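Gamma-glutamyltranspeptidase (Klebsiella pneumoniae subsp. pneumoniae, PDB 5HFT) catalyses the conversion of oxamate to oxalate in uric acid degradation and belongs to the gamma-glutamyltransferase family of hydrolases. Local coordinates at residues Gly5-Ser10 against Ile164-Asn169; Val103-Ser108 against Leu171-Thr176. All coordinates share one frame; numbering follows the deposited sequence.

Contact 1 (Gly5-Ser10 against Ile164-Asn169); sequences GVVDNS and IVRHPN
Gly5-Val7 and Ile164-Arg166 run in nearly the same direction on facing sheets, the axes of these short strand segments 8.0 Å apart and 19° from parallel. The two sheets are stacked face to face as in the central sandwich of the Ntn-hydrolase fold, and the contact between them is mostly one of side chains. Ile164 and Val7 meet in it. Ile164 CG2, anti to the backbone N, meets Val7 CG2 at 3.8 Å as the two side chains slide past each other in opposite directions. The other branch ends on main chain: Ile164 CD1 lies 3.8 Å from Gly5 O, where no side chain stands in the way. Leu172, on the next strand, packs against both Val7 and Arg166. Arg166 extends toward the turn after the first strand, passing its CD 4.3 Å from Val7 CG1. Its guanidinium approaches the turn obliquely, with NH1 4.2 Å from Asn9 O, beyond bonding distance. Asp8 is engaged differently: its OD2 is hydrogen-bonded to the backbone of a second protein chain, whose strand also pairs with Gly5-Val7. Asp8 OD1 accepts Ser10 OG at 3.2 Å, the hydroxyl standing 58° out of the carboxylate plane.

Contact 2 (Val103-Ser108 against Leu171-Thr176); sequences VPLQES and LLEGAT
Gln106 uses both ends of its side-chain amide to grip the backbone of Thr176, just beyond the end of strand 172-175. Its OE1 accepts the Thr176 N-H at 3.1 Å, the donor tilted 20° from the carbonyl plane. Its NE2 gives a hydrogen to Thr176 O at 2.9 Å, and that oxygen lies in the amide plane of Gln106. With the two bonds together, the backbone N and O of Thr176 are both satisfied and the rotation of the amide is fixed. A bend at chi2 (51°) directs Gln106 CD toward the strand, and OE1 also rests 3.4 Å from Ala175 CB. Glu173 has its strongest partner in His167, whose NE2 is hydrogen-bonded to OE2. The other carboxylate oxygen, OE1, lies 3.4 Å from Leu105 CB at the start of the helix, where a negative charge may be favoured. Ser108 N donates to the O of Pro104, which occupies the N-cap position. Leu105 CG packs on Ala175 CB at 4.0 Å, and the same leucine touches Ala163 of strand 160-166 and Tyr98 of helix 88-101. The short helix thus packs with the longer one on the sheet, consistent with a helical layer of the alpha-beta-beta-alpha Ntn-hydrolase fold.

How the contacts relate
From the N terminus, the chain leaves strand 2-7, and contact 1 closes a long loop only when strand 160-166 is reached. Inside that loop lies helix 105-110, whose partner, strand 172-175, comes later still: contact 2 closes its own loop just after strand 160-166, and so crosses contact 1 without nesting in it. The two meet at neighbouring antiparallel strands: Val165 N lies 2.8 Å from Glu173 O, probably hydrogen-bonded. Strand 160-166 turns Ile164 and Arg166 toward the other sheet in contact 1, while Val165 points away and its CG2 packs 3.6 Å from Leu105 CD2 of contact 2. One sheet is thereby joined to the facing sheet by contact 1 and to the helical layer by contact 2.

Contact 1 (Gly5-Ser10 against Ile164-Asn169)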
ATOM      1  N   GLY C   5      -6.483   6.144   1.290  1.00 36.42           N
ATOM      2  CA  GLY C   5      -7.837   5.882   1.738  1.00 33.63           C
ATOM      3  C   GLY C   5      -8.813   6.600   0.835  1.00 31.34           C
ATOM      4  O   GLY C   5      -8.523   7.664   0.303  1.00 31.70           O
ATOM      5  N   VAL C   6      -9.973   5.988   0.639  1.00 32.89           N
ATOM      6  CA  VAL C   6     -11.092   6.688   0.014  1.00 34.91           C
ATOM      7  C   VAL C   6     -12.397   6.248   0.682  1.00 31.82           C
ATOM      8  O   VAL C   6     -12.590   5.057   0.942  1.00 34.18           O
ATOM      9  CB  VAL C   6     -11.148   6.450  -1.519  1.00 33.46           C
ATOM     10  CG1 VAL C   6     -12.304   7.238  -2.135  1.00 36.11           C
ATOM     11  CG2 VAL C   6      -9.867   6.839  -2.198  1.00 23.76           C
ATOM     12  N   VAL C   7     -13.298   7.216   0.938  1.00 33.77           N
ATOM     13  CA  VAL C   7     -14.691   6.983   1.345  1.00 34.94           C
ATOM     14  C   VAL C   7     -15.589   7.779   0.402  1.00 32.57           C
ATOM     15  O   VAL C   7     -15.293   8.941   0.117  1.00 31.31           O
ATOM     16  CB  VAL C   7     -14.978   7.409   2.800  1.00 34.26           C
ATOM     17  CG1 VAL C   7     -16.429   7.175   3.114  1.00 34.11           C
ATOM     18  CG2 VAL C   7     -14.132   6.658   3.796  1.00 28.89           C
ATOM     19  N   ASP C   8     -16.659   7.152  -0.121  1.00 33.86           N
ATOM     20  CA  ASP C   8     -17.544   7.855  -1.048  1.00 30.31           C
ATOM     21  C   ASP C   8     -18.838   8.289  -0.343  1.00 41.76           C
ATOM     22  O   ASP C   8     -19.027   8.067   0.861  1.00 42.91           O
ATOM     23  CB  ASP C   8     -17.839   7.018  -2.300  1.00 31.42           C
ATOM     24  CG  ASP C   8     -18.571   5.714  -2.004  1.00 41.27           C
ATOM     25  OD1 ASP C   8     -19.202   5.614  -0.927  1.00 39.77           O
ATOM     26  OD2 ASP C   8     -18.522   4.784  -2.860  1.00 37.45           O
ATOM     27  N   ASN C   9     -19.763   8.878  -1.122  1.00 39.64           N
ATOM     28  CA  ASN C   9     -20.944   9.510  -0.531  1.00 37.26           C
ATOM     29  C   ASN C   9     -21.870   8.495   0.143  1.00 34.58           C
ATOM     30  O   ASN C   9     -22.537   8.837   1.120  1.00 37.98           O
ATOM     31  CB  ASN C   9     -21.711  10.310  -1.596  1.00 34.34           C
ATOM     32  CG  ASN C   9     -22.794  11.245  -0.995  1.00 40.78           C
ATOM     33  OD1 ASN C   9     -22.722  11.664   0.172  1.00 34.22           O
ATOM     34  ND2 ASN C   9     -23.810  11.555  -1.804  1.00 38.53           N
ATOM     35  N   SER C  10     -21.917   7.255  -0.345  1.00 36.58           N
ATOM     36  CA  SER C  10     -22.748   6.230   0.272  1.00 34.61           C
ATOM     37  C   SER C  10     -22.109   5.611   1.505  1.00 35.12           C
ATOM     38  O   SER C  10     -22.767   4.817   2.185  1.00 42.21           O
ATOM     39  CB  SER C  10     -23.094   5.119  -0.735  1.00 33.69           C
ATOM     40  OG  SER C  10     -22.263   5.159  -1.879  1.00 37.66           O
ATOM     41  N   ILE C 164      -9.034   8.283   7.380  1.00 37.46           N
ATOM     42  CA  ILE C 164     -10.328   8.922   7.175  1.00 35.84           C
ATOM     43  C   ILE C 164     -11.279   8.323   8.185  1.00 31.19           C
ATOM     44  O   ILE C 164     -11.281   7.106   8.391  1.00 38.27           O
ATOM     45  CB  ILE C 164     -10.894   8.737   5.751  1.00 35.74           C
ATOM     46  CG1 ILE C 164      -9.901   9.202   4.688  1.00 26.41           C
ATOM     47  CG2 ILE C 164     -12.259   9.429   5.621  1.00 26.00           C
ATOM     48  CD1 ILE C 164     -10.408   9.009   3.297  1.00 24.20           C
ATOM     49  N   VAL C 165     -12.043   9.170   8.848  1.00 31.07           N
ATOM     50  CA  VAL C 165     -13.136   8.727   9.697  1.00 31.90           C
ATOM     51  C   VAL C 165     -14.421   9.239   9.077  1.00 27.61           C
ATOM     52  O   VAL C 165     -14.510  10.417   8.709  1.00 26.41           O
ATOM     53  CB  VAL C 165     -12.964   9.214  11.145  1.00 33.26           C
ATOM     54  CG1 VAL C 165     -14.130   8.740  12.035  1.00 27.71           C
ATOM     55  CG2 VAL C 165     -11.632   8.705  11.682  1.00 35.21           C
ATOM     56  N   ARG C 166     -15.373   8.336   8.886  1.00 28.59           N
ATOM     57  CA  ARG C 166     -16.741   8.682   8.532  1.00 30.68           C
ATOM     58  C   ARG C 166     -17.618   8.574   9.778  1.00 28.58           C
ATOM     59  O   ARG C 166     -17.640   7.533  10.441  1.00 33.67           O
ATOM     60  CB  ARG C 166     -17.279   7.790   7.413  1.00 27.12           C
ATOM     61  CG  ARG C 166     -18.779   7.948   7.283  1.00 34.86           C
ATOM     62  CD  ARG C 166     -19.428   7.154   6.163  1.00 38.31           C
ATOM     63  NE  ARG C 166     -20.862   7.448   6.134  1.00 45.79           N
ATOM     64  CZ  ARG C 166     -21.394   8.488   5.498  1.00 54.79           C
ATOM     65  NH1 ARG C 166     -20.600   9.327   4.824  1.00 53.34           N
ATOM     66  NH2 ARG C 166     -22.713   8.695   5.533  1.00 41.55           N
ATOM     67  N   HIS C 167     -18.274   9.597  10.092  1.00 33.20           N
ATOM     68  CA  HIS C 167     -19.194   9.832  11.208  1.00 35.66           C
ATOM     69  C   HIS C 167     -20.632   9.574  10.768  1.00 34.70           C
ATOM     70  O   HIS C 167     -20.998   9.904   9.628  1.00 34.05           O
ATOM     71  CB  HIS C 167     -19.077  11.275  11.708  1.00 31.73           C
ATOM     72  CG  HIS C 167     -17.719  11.619  12.236  1.00 29.97           C
ATOM     73  ND1 HIS C 167     -17.347  11.383  13.541  1.00 24.82           N
ATOM     74  CD2 HIS C 167     -16.642  12.173  11.632  1.00 28.16           C
ATOM     75  CE1 HIS C 167     -16.102  11.783  13.722  1.00 23.77           C
ATOM     76  NE2 HIS C 167     -15.655  12.273  12.580  1.00 28.58           N
ATOM     77  N   PRO C 168     -21.472   9.031  11.661  1.00 35.04           N
ATOM     78  CA  PRO C 168     -22.877   8.762  11.279  1.00 35.54           C
ATOM     79  C   PRO C 168     -23.608   9.987  10.734  1.00 35.97           C
ATOM     80  O   PRO C 168     -24.473   9.823   9.862  1.00 36.21           O
ATOM     81  CB  PRO C 168     -23.512   8.256  12.579  1.00 34.30           C
ATOM     82  CG  PRO C 168     -22.349   7.889  13.480  1.00 37.67           C
ATOM     83  CD  PRO C 168     -21.216   8.776  13.090  1.00 35.93           C
ATOM     84  N   ASN C 169     -23.251  11.228  11.175  1.00 33.23           N
ATOM     85  CA  ASN C 169     -23.856  12.386  10.499  1.00 36.16           C
ATOM     86  C   ASN C 169     -23.333  12.579   9.030  1.00 39.90           C
ATOM     87  O   ASN C 169     -23.628  13.623   8.440  1.00 38.00           O
ATOM     88  CB  ASN C 169     -23.628  13.682  11.289  1.00 36.28           C
ATOM     89  CG  ASN C 169     -22.168  14.136  11.290  1.00 40.83           C
ATOM     90  OD1 ASN C 169     -21.307  13.512  10.664  1.00 39.24           O
ATOM     91  ND2 ASN C 169     -21.891  15.243  11.984  1.00 35.64           N
TER

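Contact 2 (Val103-Ser108 against Leu171-Thr176)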
ATOM      1  N   VAL C 103      -8.585  11.754  21.617  1.00 47.82           N
ATOM      2  CA  VAL C 103      -7.728  12.749  20.954  1.00 46.61           C
ATOM      3  C   VAL C 103      -8.211  12.966  19.525  1.00 48.51           C
ATOM      4  O   VAL C 103      -8.508  11.983  18.817  1.00 51.58           O
ATOM      5  CB  VAL C 103      -6.264  12.273  20.964  1.00 46.49           C
ATOM      6  CG1 VAL C 103      -5.350  13.293  20.294  1.00 42.91           C
ATOM      7  CG2 VAL C 103      -5.806  11.954  22.390  1.00 45.85           C
ATOM      8  N   PRO C 104      -8.305  14.202  19.036  1.00 47.97           N
ATOM      9  CA  PRO C 104      -8.819  14.411  17.678  1.00 45.14           C
ATOM     10  C   PRO C 104      -7.957  13.691  16.650  1.00 48.11           C
ATOM     11  O   PRO C 104      -6.756  13.489  16.850  1.00 45.98           O
ATOM     12  CB  PRO C 104      -8.758  15.932  17.496  1.00 44.56           C
ATOM     13  CG  PRO C 104      -8.647  16.509  18.859  1.00 41.28           C
ATOM     14  CD  PRO C 104      -8.118  15.460  19.780  1.00 49.69           C
ATOM     15  N   LEU C 105      -8.593  13.296  15.539  1.00 44.96           N
ATOM     16  CA  LEU C 105      -7.945  12.399  14.585  1.00 40.65           C
ATOM     17  C   LEU C 105      -6.603  12.945  14.131  1.00 39.23           C
ATOM     18  O   LEU C 105      -5.584  12.256  14.213  1.00 42.08           O
ATOM     19  CB  LEU C 105      -8.840  12.166  13.367  1.00 41.29           C
ATOM     20  CG  LEU C 105      -8.245  11.218  12.307  1.00 35.21           C
ATOM     21  CD1 LEU C 105      -8.052   9.805  12.861  1.00 30.29           C
ATOM     22  CD2 LEU C 105      -9.119  11.167  11.067  1.00 33.43           C
ATOM     23  N   GLN C 106      -6.585  14.195  13.657  1.00 42.69           N
ATOM     24  CA  GLN C 106      -5.347  14.794  13.156  1.00 44.26           C
ATOM     25  C   GLN C 106      -4.283  14.875  14.249  1.00 43.95           C
ATOM     26  O   GLN C 106      -3.107  14.579  14.002  1.00 41.88           O
ATOM     27  CB  GLN C 106      -5.650  16.170  12.559  1.00 39.83           C
ATOM     28  CG  GLN C 106      -4.467  16.937  11.940  1.00 43.09           C
ATOM     29  CD  GLN C 106      -3.647  16.144  10.922  1.00 41.93           C
ATOM     30  OE1 GLN C 106      -4.017  16.012   9.757  1.00 38.96           O
ATOM     31  NE2 GLN C 106      -2.499  15.652  11.357  1.00 44.14           N
ATOM     32  N   GLU C 107      -4.681  15.205  15.479  1.00 42.63           N
ATOM     33  CA  GLU C 107      -3.703  15.231  16.560  1.00 42.04           C
ATOM     34  C   GLU C 107      -3.188  13.834  16.866  1.00 43.89           C
ATOM     35  O   GLU C 107      -1.999  13.662  17.159  1.00 44.39           O
ATOM     36  CB  GLU C 107      -4.298  15.871  17.815  1.00 38.81           C
ATOM     37  N   SER C 108      -4.058  12.819  16.779  1.00 44.67           N
ATOM     38  CA  SER C 108      -3.641  11.449  17.080  1.00 40.56           C
ATOM     39  C   SER C 108      -2.491  11.008  16.188  1.00 38.45           C
ATOM     40  O   SER C 108      -1.608  10.272  16.629  1.00 43.67           O
ATOM     41  CB  SER C 108      -4.828  10.491  16.957  1.00 41.96           C
ATOM     42  N   LEU C 171     -20.510  13.506   7.891  1.00 32.92           N
ATOM     43  CA  LEU C 171     -19.315  14.338   7.787  1.00 30.70           C
ATOM     44  C   LEU C 171     -18.068  13.453   7.680  1.00 30.55           C
ATOM     45  O   LEU C 171     -17.959  12.415   8.346  1.00 30.00           O
ATOM     46  CB  LEU C 171     -19.202  15.250   9.007  1.00 25.09           C
ATOM     47  CG  LEU C 171     -20.221  16.414   9.112  1.00 34.28           C
ATOM     48  CD1 LEU C 171     -19.701  17.615   9.923  1.00 27.98           C
ATOM     49  CD2 LEU C 171     -20.836  16.856   7.766  1.00 31.57           C
ATOM     50  N   LEU C 172     -17.128  13.864   6.827  1.00 34.28           N
ATOM     51  CA  LEU C 172     -15.939  13.087   6.482  1.00 29.67           C
ATOM     52  C   LEU C 172     -14.682  13.802   6.944  1.00 29.15           C
ATOM     53  O   LEU C 172     -14.491  14.986   6.658  1.00 34.00           O
ATOM     54  CB  LEU C 172     -15.858  12.830   4.980  1.00 28.38           C
ATOM     55  CG  LEU C 172     -16.892  11.795   4.553  1.00 30.80           C
ATOM     56  CD1 LEU C 172     -17.048  11.769   3.055  1.00 31.93           C
ATOM     57  CD2 LEU C 172     -16.491  10.467   5.096  1.00 24.02           C
ATOM     58  N   GLU C 173     -13.827  13.083   7.648  1.00 29.93           N
ATOM     59  CA  GLU C 173     -12.613  13.630   8.237  1.00 30.97           C
ATOM     60  C   GLU C 173     -11.393  12.917   7.664  1.00 29.52           C
ATOM     61  O   GLU C 173     -11.254  11.707   7.831  1.00 37.36           O
ATOM     62  CB  GLU C 173     -12.688  13.457   9.751  1.00 32.36           C
ATOM     63  CG  GLU C 173     -11.714  14.225  10.594  1.00 34.47           C
ATOM     64  CD  GLU C 173     -12.143  14.192  12.037  1.00 35.12           C
ATOM     65  OE1 GLU C 173     -11.335  14.503  12.943  1.00 38.02           O
ATOM     66  OE2 GLU C 173     -13.315  13.821  12.250  1.00 30.55           O
ATOM     67  N   GLY C 174     -10.506  13.651   7.008  1.00 31.79           N
ATOM     68  CA  GLY C 174      -9.236  13.116   6.543  1.00 33.96           C
ATOM     69  C   GLY C 174      -8.098  13.752   7.322  1.00 33.43           C
ATOM     70  O   GLY C 174      -8.166  14.925   7.661  1.00 35.44           O
ATOM     71  N   ALA C 175      -7.066  12.969   7.625  1.00 33.82           N
ATOM     72  CA  ALA C 175      -5.890  13.500   8.298  1.00 34.90           C
ATOM     73  C   ALA C 175      -4.614  12.999   7.619  1.00 39.19           C
ATOM     74  O   ALA C 175      -4.555  11.888   7.088  1.00 35.38           O
ATOM     75  CB  ALA C 175      -5.871  13.147   9.781  1.00 32.51           C
ATOM     76  N   THR C 176      -3.590  13.851   7.642  1.00 42.31           N
ATOM     77  CA  THR C 176      -2.312  13.613   6.993  1.00 37.39           C
ATOM     78  C   THR C 176      -1.213  13.670   8.040  1.00 41.16           C
ATOM     79  O   THR C 176      -1.366  14.302   9.088  1.00 41.27           O
ATOM     80  CB  THR C 176      -2.031  14.660   5.918  1.00 38.68           C
ATOM     81  OG1 THR C 176      -2.030  15.962   6.518  1.00 42.61           O
ATOM     82  CG2 THR C 176      -3.105  14.629   4.852  1.00 37.88           C
TER